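Local coordinates for protein probable cobalt-precorrin-6B C(15)-methyltransferase (decarboxylating) (Methanothermobacter thermautotrophicus, PDB 1L3C) that probably methylates C-15 of cobalt-precorrin-6B with S-adenosyl-L-methionine and then decarboxylates C-12, yielding cobalt-precorrin-7 in the anaerobic route to adenosylcobalamin, at residues A[5-10]-A[72-77]; A[131-136]-A[179-184]. One frame throughout, in Å; residues are numbered along the deposited sequence.

Contact 1. Residues A[5-10]-A[72-77]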
loop_
_atom_site.group_PDB
_atom_site.type_symbol
_atom_site.label_atom_id
_atom_site.label_comp_id
_atom_site.label_asym_id
_atom_site.label_seq_id
_atom_site.Cartn_x
_atom_site.Cartn_y
_atom_site.Cartn_z
ATOM N N ASP A 5 -4.987 -12.909 -16.837
ATOM C CA ASP A 5 -4.419 -14.087 -17.509
ATOM C C ASP A 5 -5.117 -14.547 -18.794
ATOM O O ASP A 5 -4.546 -15.305 -19.569
ATOM C CB ASP A 5 -4.273 -15.269 -16.526
ATOM C CG ASP A 5 -5.617 -15.796 -15.985
ATOM O OD1 ASP A 5 -6.704 -15.352 -16.411
ATOM O OD2 ASP A 5 -5.584 -16.684 -15.108
ATOM N N GLU A 6 -6.353 -14.107 -19.018
ATOM C CA GLU A 6 -7.099 -14.507 -20.211
ATOM C C GLU A 6 -6.981 -13.516 -21.359
ATOM O O GLU A 6 -7.826 -13.478 -22.267
ATOM C CB GLU A 6 -8.565 -14.749 -19.853
ATOM C CG GLU A 6 -8.770 -15.961 -18.950
ATOM C CD GLU A 6 -10.207 -16.113 -18.471
ATOM O OE1 GLU A 6 -11.124 -15.490 -19.071
ATOM O OE2 GLU A 6 -10.411 -16.854 -17.481
ATOM N N PHE A 7 -5.923 -12.720 -21.305
ATOM C CA PHE A 7 -5.650 -11.726 -22.321
ATOM C C PHE A 7 -4.460 -12.174 -23.130
ATOM O O PHE A 7 -3.559 -12.831 -22.613
ATOM C CB PHE A 7 -5.324 -10.363 -21.707
ATOM C CG PHE A 7 -6.526 -9.540 -21.387
ATOM C CD1 PHE A 7 -7.149 -9.638 -20.133
ATOM C CD2 PHE A 7 -7.057 -8.677 -22.342
ATOM C CE1 PHE A 7 -8.283 -8.904 -19.844
ATOM C CE2 PHE A 7 -8.200 -7.930 -22.061
ATOM C CZ PHE A 7 -8.816 -8.045 -20.803
ATOM N N ILE A 8 -4.469 -11.806 -24.405
ATOM C CA ILE A 8 -3.395 -12.114 -25.335
ATOM C C ILE A 8 -2.422 -10.952 -25.178
ATOM O O ILE A 8 -2.813 -9.790 -25.316
ATOM C CB ILE A 8 -3.947 -12.167 -26.760
ATOM C CG1 ILE A 8 -4.807 -13.419 -26.922
ATOM C CG2 ILE A 8 -2.828 -12.103 -27.778
ATOM C CD1 ILE A 8 -5.819 -13.327 -28.029
ATOM N N LYS A 9 -1.188 -11.268 -24.805
ATOM C CA LYS A 9 -0.152 -10.264 -24.586
ATOM C C LYS A 9 0.810 -10.144 -25.773
ATOM O O LYS A 9 0.925 -11.046 -26.606
ATOM C CB LYS A 9 0.646 -10.620 -23.319
ATOM C CG LYS A 9 0.215 -9.912 -22.037
ATOM C CD LYS A 9 0.300 -10.841 -20.818
ATOM C CE LYS A 9 -1.111 -11.269 -20.358
ATOM N NZ LYS A 9 -1.145 -12.282 -19.265
ATOM N N ASN A 10 1.532 -9.037 -25.823
ATOM C CA ASN A 10 2.502 -8.792 -26.874
ATOM C C ASN A 10 3.671 -8.082 -26.206
ATOM O O ASN A 10 3.477 -7.290 -25.284
ATOM C CB ASN A 10 1.887 -7.901 -27.942
ATOM C CG ASN A 10 2.859 -7.560 -29.045
ATOM O OD1 ASN A 10 3.854 -6.884 -28.820
ATOM N ND2 ASN A 10 2.571 -8.016 -30.245
ATOM N N GLU A 72 -7.509 -5.841 -31.052
ATOM C CA GLU A 72 -8.320 -6.506 -32.062
ATOM C C GLU A 72 -8.502 -7.996 -31.706
ATOM O O GLU A 72 -9.628 -8.524 -31.690
ATOM C CB GLU A 72 -7.615 -6.370 -33.418
ATOM C CG GLU A 72 -8.273 -7.089 -34.587
ATOM C CD GLU A 72 -9.327 -6.235 -35.250
ATOM O OE1 GLU A 72 -10.510 -6.297 -34.839
ATOM O OE2 GLU A 72 -8.955 -5.481 -36.175
HETATM N N MSE A 73 -7.392 -8.662 -31.396
HETATM C CA MSE A 73 -7.418 -10.084 -31.043
HETATM C C MSE A 73 -8.205 -10.412 -29.811
HETATM O O MSE A 73 -8.966 -11.385 -29.789
HETATM C CB MSE A 73 -6.026 -10.595 -30.824
HETATM C CG MSE A 73 -5.268 -10.751 -32.090
HETATM SE SE MSE A 73 -3.611 -11.615 -31.720
HETATM C CE MSE A 73 -2.425 -10.127 -31.821
ATOM N N ASN A 74 -7.965 -9.646 -28.755
ATOM C CA ASN A 74 -8.697 -9.867 -27.516
ATOM C C ASN A 74 -10.202 -9.624 -27.700
ATOM O O ASN A 74 -11.023 -10.342 -27.141
ATOM C CB ASN A 74 -8.079 -9.050 -26.374
ATOM C CG ASN A 74 -6.767 -9.665 -25.878
ATOM O OD1 ASN A 74 -6.713 -10.868 -25.585
ATOM N ND2 ASN A 74 -5.698 -8.873 -25.838
ATOM N N LEU A 75 -10.553 -8.671 -28.553
ATOM C CA LEU A 75 -11.940 -8.401 -28.833
ATOM C C LEU A 75 -12.571 -9.643 -29.434
ATOM O O LEU A 75 -13.621 -10.093 -28.976
ATOM C CB LEU A 75 -12.057 -7.242 -29.800
ATOM C CG LEU A 75 -11.882 -5.856 -29.196
ATOM C CD1 LEU A 75 -11.893 -4.832 -30.347
ATOM C CD2 LEU A 75 -13.008 -5.561 -28.147
ATOM N N GLN A 76 -11.911 -10.224 -30.431
ATOM C CA GLN A 76 -12.421 -11.425 -31.102
ATOM C C GLN A 76 -12.582 -12.625 -30.199
ATOM O O GLN A 76 -13.616 -13.300 -30.244
ATOM C CB GLN A 76 -11.514 -11.839 -32.236
ATOM C CG GLN A 76 -11.487 -10.876 -33.355
ATOM C CD GLN A 76 -10.477 -11.277 -34.373
ATOM O OE1 GLN A 76 -10.259 -12.473 -34.598
ATOM N NE2 GLN A 76 -9.812 -10.288 -34.974
ATOM N N ARG A 77 -11.557 -12.906 -29.402
ATOM C CA ARG A 77 -11.599 -14.047 -28.500
ATOM C C ARG A 77 -12.754 -14.018 -27.518
ATOM O O ARG A 77 -13.097 -15.041 -26.933
ATOM C CB ARG A 77 -10.309 -14.164 -27.711
ATOM C CG ARG A 77 -9.073 -13.959 -28.529
ATOM C CD ARG A 77 -9.116 -14.749 -29.827
ATOM N NE ARG A 77 -8.122 -14.267 -30.784
ATOM C CZ ARG A 77 -7.493 -15.037 -31.671
ATOM N NH1 ARG A 77 -7.748 -16.344 -31.738
ATOM N NH2 ARG A 77 -6.597 -14.498 -32.486
#

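Contact 2. Residues A[131-136]-A[179-184]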
loop_
_atom_site.group_PDB
_atom_site.type_symbol
_atom_site.label_atom_id
_atom_site.label_comp_id
_atom_site.label_asym_id
_atom_site.label_seq_id
_atom_site.Cartn_x
_atom_site.Cartn_y
_atom_site.Cartn_z
ATOM N N ILE A 131 -11.394 9.960 -17.248
ATOM C CA ILE A 131 -10.631 9.165 -16.293
ATOM C C ILE A 131 -9.253 8.988 -16.886
ATOM O O ILE A 131 -9.118 8.497 -17.996
ATOM C CB ILE A 131 -11.247 7.781 -16.104
ATOM C CG1 ILE A 131 -12.674 7.922 -15.563
ATOM C CG2 ILE A 131 -10.395 6.948 -15.155
ATOM C CD1 ILE A 131 -13.588 6.815 -16.018
ATOM N N VAL A 132 -8.241 9.451 -16.165
ATOM C CA VAL A 132 -6.859 9.349 -16.600
ATOM C C VAL A 132 -6.145 8.316 -15.736
ATOM O O VAL A 132 -6.242 8.349 -14.508
ATOM C CB VAL A 132 -6.121 10.708 -16.473
ATOM C CG1 VAL A 132 -4.669 10.544 -16.871
ATOM C CG2 VAL A 132 -6.796 11.780 -17.333
ATOM N N THR A 133 -5.451 7.402 -16.399
ATOM C CA THR A 133 -4.701 6.309 -15.793
ATOM C C THR A 133 -3.262 6.784 -15.703
ATOM O O THR A 133 -2.648 7.072 -16.731
ATOM C CB THR A 133 -4.764 5.084 -16.737
ATOM O OG1 THR A 133 -6.067 4.491 -16.671
ATOM C CG2 THR A 133 -3.713 4.068 -16.397
ATOM N N ALA A 134 -2.702 6.841 -14.498
ATOM C CA ALA A 134 -1.329 7.314 -14.336
ATOM C C ALA A 134 -0.380 6.312 -13.687
ATOM O O ALA A 134 -0.660 5.758 -12.622
ATOM C CB ALA A 134 -1.323 8.608 -13.571
ATOM N N ILE A 135 0.741 6.083 -14.362
ATOM C CA ILE A 135 1.784 5.165 -13.919
ATOM C C ILE A 135 2.995 5.998 -13.519
ATOM O O ILE A 135 3.760 5.634 -12.629
ATOM C CB ILE A 135 2.213 4.235 -15.075
ATOM C CG1 ILE A 135 1.064 3.314 -15.450
ATOM C CG2 ILE A 135 3.466 3.451 -14.707
ATOM C CD1 ILE A 135 0.410 2.644 -14.227
ATOM N N LEU A 136 3.204 7.084 -14.251
ATOM C CA LEU A 136 4.306 7.970 -13.984
ATOM C C LEU A 136 3.892 9.032 -12.987
ATOM O O LEU A 136 2.745 9.495 -12.954
ATOM C CB LEU A 136 4.755 8.633 -15.264
ATOM C CG LEU A 136 4.968 7.608 -16.381
ATOM C CD1 LEU A 136 5.321 8.331 -17.662
ATOM C CD2 LEU A 136 6.051 6.607 -16.000
ATOM N N VAL A 179 -1.170 2.277 -9.162
ATOM C CA VAL A 179 -1.817 2.946 -10.295
ATOM C C VAL A 179 -2.740 4.029 -9.715
ATOM O O VAL A 179 -3.445 3.794 -8.732
ATOM C CB VAL A 179 -2.674 1.980 -11.130
ATOM C CG1 VAL A 179 -3.237 2.696 -12.340
ATOM C CG2 VAL A 179 -1.847 0.807 -11.589
ATOM N N ALA A 180 -2.696 5.220 -10.289
ATOM C CA ALA A 180 -3.537 6.316 -9.840
ATOM C C ALA A 180 -4.599 6.631 -10.899
ATOM O O ALA A 180 -4.353 6.539 -12.116
ATOM C CB ALA A 180 -2.687 7.543 -9.572
ATOM N N LEU A 181 -5.803 6.937 -10.442
ATOM C CA LEU A 181 -6.866 7.290 -11.357
ATOM C C LEU A 181 -7.248 8.734 -11.039
ATOM O O LEU A 181 -7.573 9.063 -9.891
ATOM C CB LEU A 181 -8.063 6.352 -11.180
ATOM C CG LEU A 181 -7.829 4.856 -11.456
ATOM C CD1 LEU A 181 -9.140 4.070 -11.325
ATOM C CD2 LEU A 181 -7.260 4.662 -12.850
ATOM N N ILE A 182 -7.101 9.610 -12.029
ATOM C CA ILE A 182 -7.458 11.017 -11.881
ATOM C C ILE A 182 -8.767 11.145 -12.641
ATOM O O ILE A 182 -8.842 10.789 -13.801
ATOM C CB ILE A 182 -6.365 11.946 -12.473
ATOM C CG1 ILE A 182 -5.069 11.826 -11.653
ATOM C CG2 ILE A 182 -6.803 13.404 -12.399
ATOM C CD1 ILE A 182 -4.152 10.746 -12.117
ATOM N N TYR A 183 -9.816 11.620 -11.991
ATOM C CA TYR A 183 -11.098 11.684 -12.656
ATOM C C TYR A 183 -11.855 12.967 -12.381
ATOM O O TYR A 183 -11.684 13.573 -11.328
ATOM C CB TYR A 183 -11.945 10.441 -12.275
ATOM C CG TYR A 183 -12.212 10.242 -10.779
ATOM C CD1 TYR A 183 -13.379 10.733 -10.183
ATOM C CD2 TYR A 183 -11.285 9.595 -9.961
ATOM C CE1 TYR A 183 -13.603 10.588 -8.825
ATOM C CE2 TYR A 183 -11.513 9.444 -8.603
ATOM C CZ TYR A 183 -12.657 9.948 -8.051
ATOM O OH TYR A 183 -12.827 9.846 -6.706
ATOM N N THR A 184 -12.685 13.380 -13.335
ATOM C CA THR A 184 -13.478 14.599 -13.191
ATOM C C THR A 184 -14.848 14.261 -12.633
ATOM O O THR A 184 -15.300 13.112 -12.742
ATOM C CB THR A 184 -13.690 15.292 -14.537
ATOM O OG1 THR A 184 -14.320 14.382 -15.445
ATOM C CG2 THR A 184 -12.388 15.707 -15.108
#

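Contact 1. Residues A[5-10]-A[72-77]
N74, on helix 65-77, reaches out to the extended N-terminal chain at F7 and I8. Its CB lies 4.2 Å from CD2 of the F7 ring, and its CG 3.7 Å from the same atom; amide and ring planes stand 68° apart, with ND2 at the ring edge. The tip then grips I8 twice. OD1 accepts a hydrogen bond from the backbone N of I8, 2.7 Å away, on a lone pair, while ND2 donates to I8 O over 3.1 Å, that oxygen lying almost in the plane of the amide. Asparagine suits the place because one flat group offers acceptor and donor to one backbone. ND2 also donates to T44 O. Beside the amide, I8 CG1 sits next to the backbone N (chi1 -71°), which sends CD1 to the helix, 3.9 Å from CB of selenomethionine M73; CG2 of I8 lies 4.0 Å from SE of M73. A leucine in place of N74 would probably leave the N and O of I8 without these partners and T44 O without its donor. One bond at OD1 and two at ND2 fix the rotation of this buried amide and join the N-terminal chain, the helix and T44.

Contact 2. Residues A[131-136]-A[179-184]
Across two antiparallel strands, 128-134 and 171-184, side chains alternate between the sheet's two faces, paired I131 with Y183, V132 with I182, T133 with L181 and A134 with A180. V132 and I182 set their CB atoms 4.2 Å apart, with two nearly straight backbone bonds between them: V132 N to I182 O at 2.8 Å and I182 N to V132 O at 2.9 Å. I182 then reaches diagonally over to the neighbouring strand, chi2 of 89° bringing CD1 within 3.8 Å of A134 CB. A134 and A180, another hydrogen-bonded pair, set their methyls next to each other on the same face as V132 and I182, small enough for K140 of helix 137-149 to rest on both.

The insertion of an antiparallel strand, 171-184, between 128-134 and 154-166 is the hallmark of the class I methyltransferase fold, a Rossmann-like sheet of strand order 3-2-1-4-5-7-6. The backbone of 128-134 bonds on its other side to strand 101-106.

On the opposite face, T133 and L181 run alongside each other in the same direction, L181 CD2 coming 4.0 Å from T133 OG1. I131 and L181 give this face apolar bulk for helix 19-29, and T133 adds a short branched chain; I25 meets T133 and L24 meets L181. I131 and Y183 touch near their roots, CG1 of I131 4.2 Å from CB of Y183, but the tyrosine ring swings off from I131, and Y183 touches N155 and T157 of strand 154-166. Where 128-134 ends, I135 turns its tip back, and CD1 lands 3.9 Å from V179 CG2; the same side chain packs against M172 of a second subunit.

In the fold
Contacts 1 and 2 lie on opposite sides of the chain's centre, their own centres 23 Å apart and their nearest atoms about 13 Å apart, so they do not touch. Each lies beside residues of the S-adenosyl-L-methionine site, though neither supplies one. From contact 1, the side chain of N74 comes about 4 Å from that of T44, in the glycine-rich binding segment G41 to G45, and that of F7 about 8 Å from that of T17, which also binds the cofactor. From contact 2, the side chain of T133 lies about 5 Å from that of T17. T17 is thus closer to contact 2 than to F7, while contact 1 is tied to the site mainly through T44.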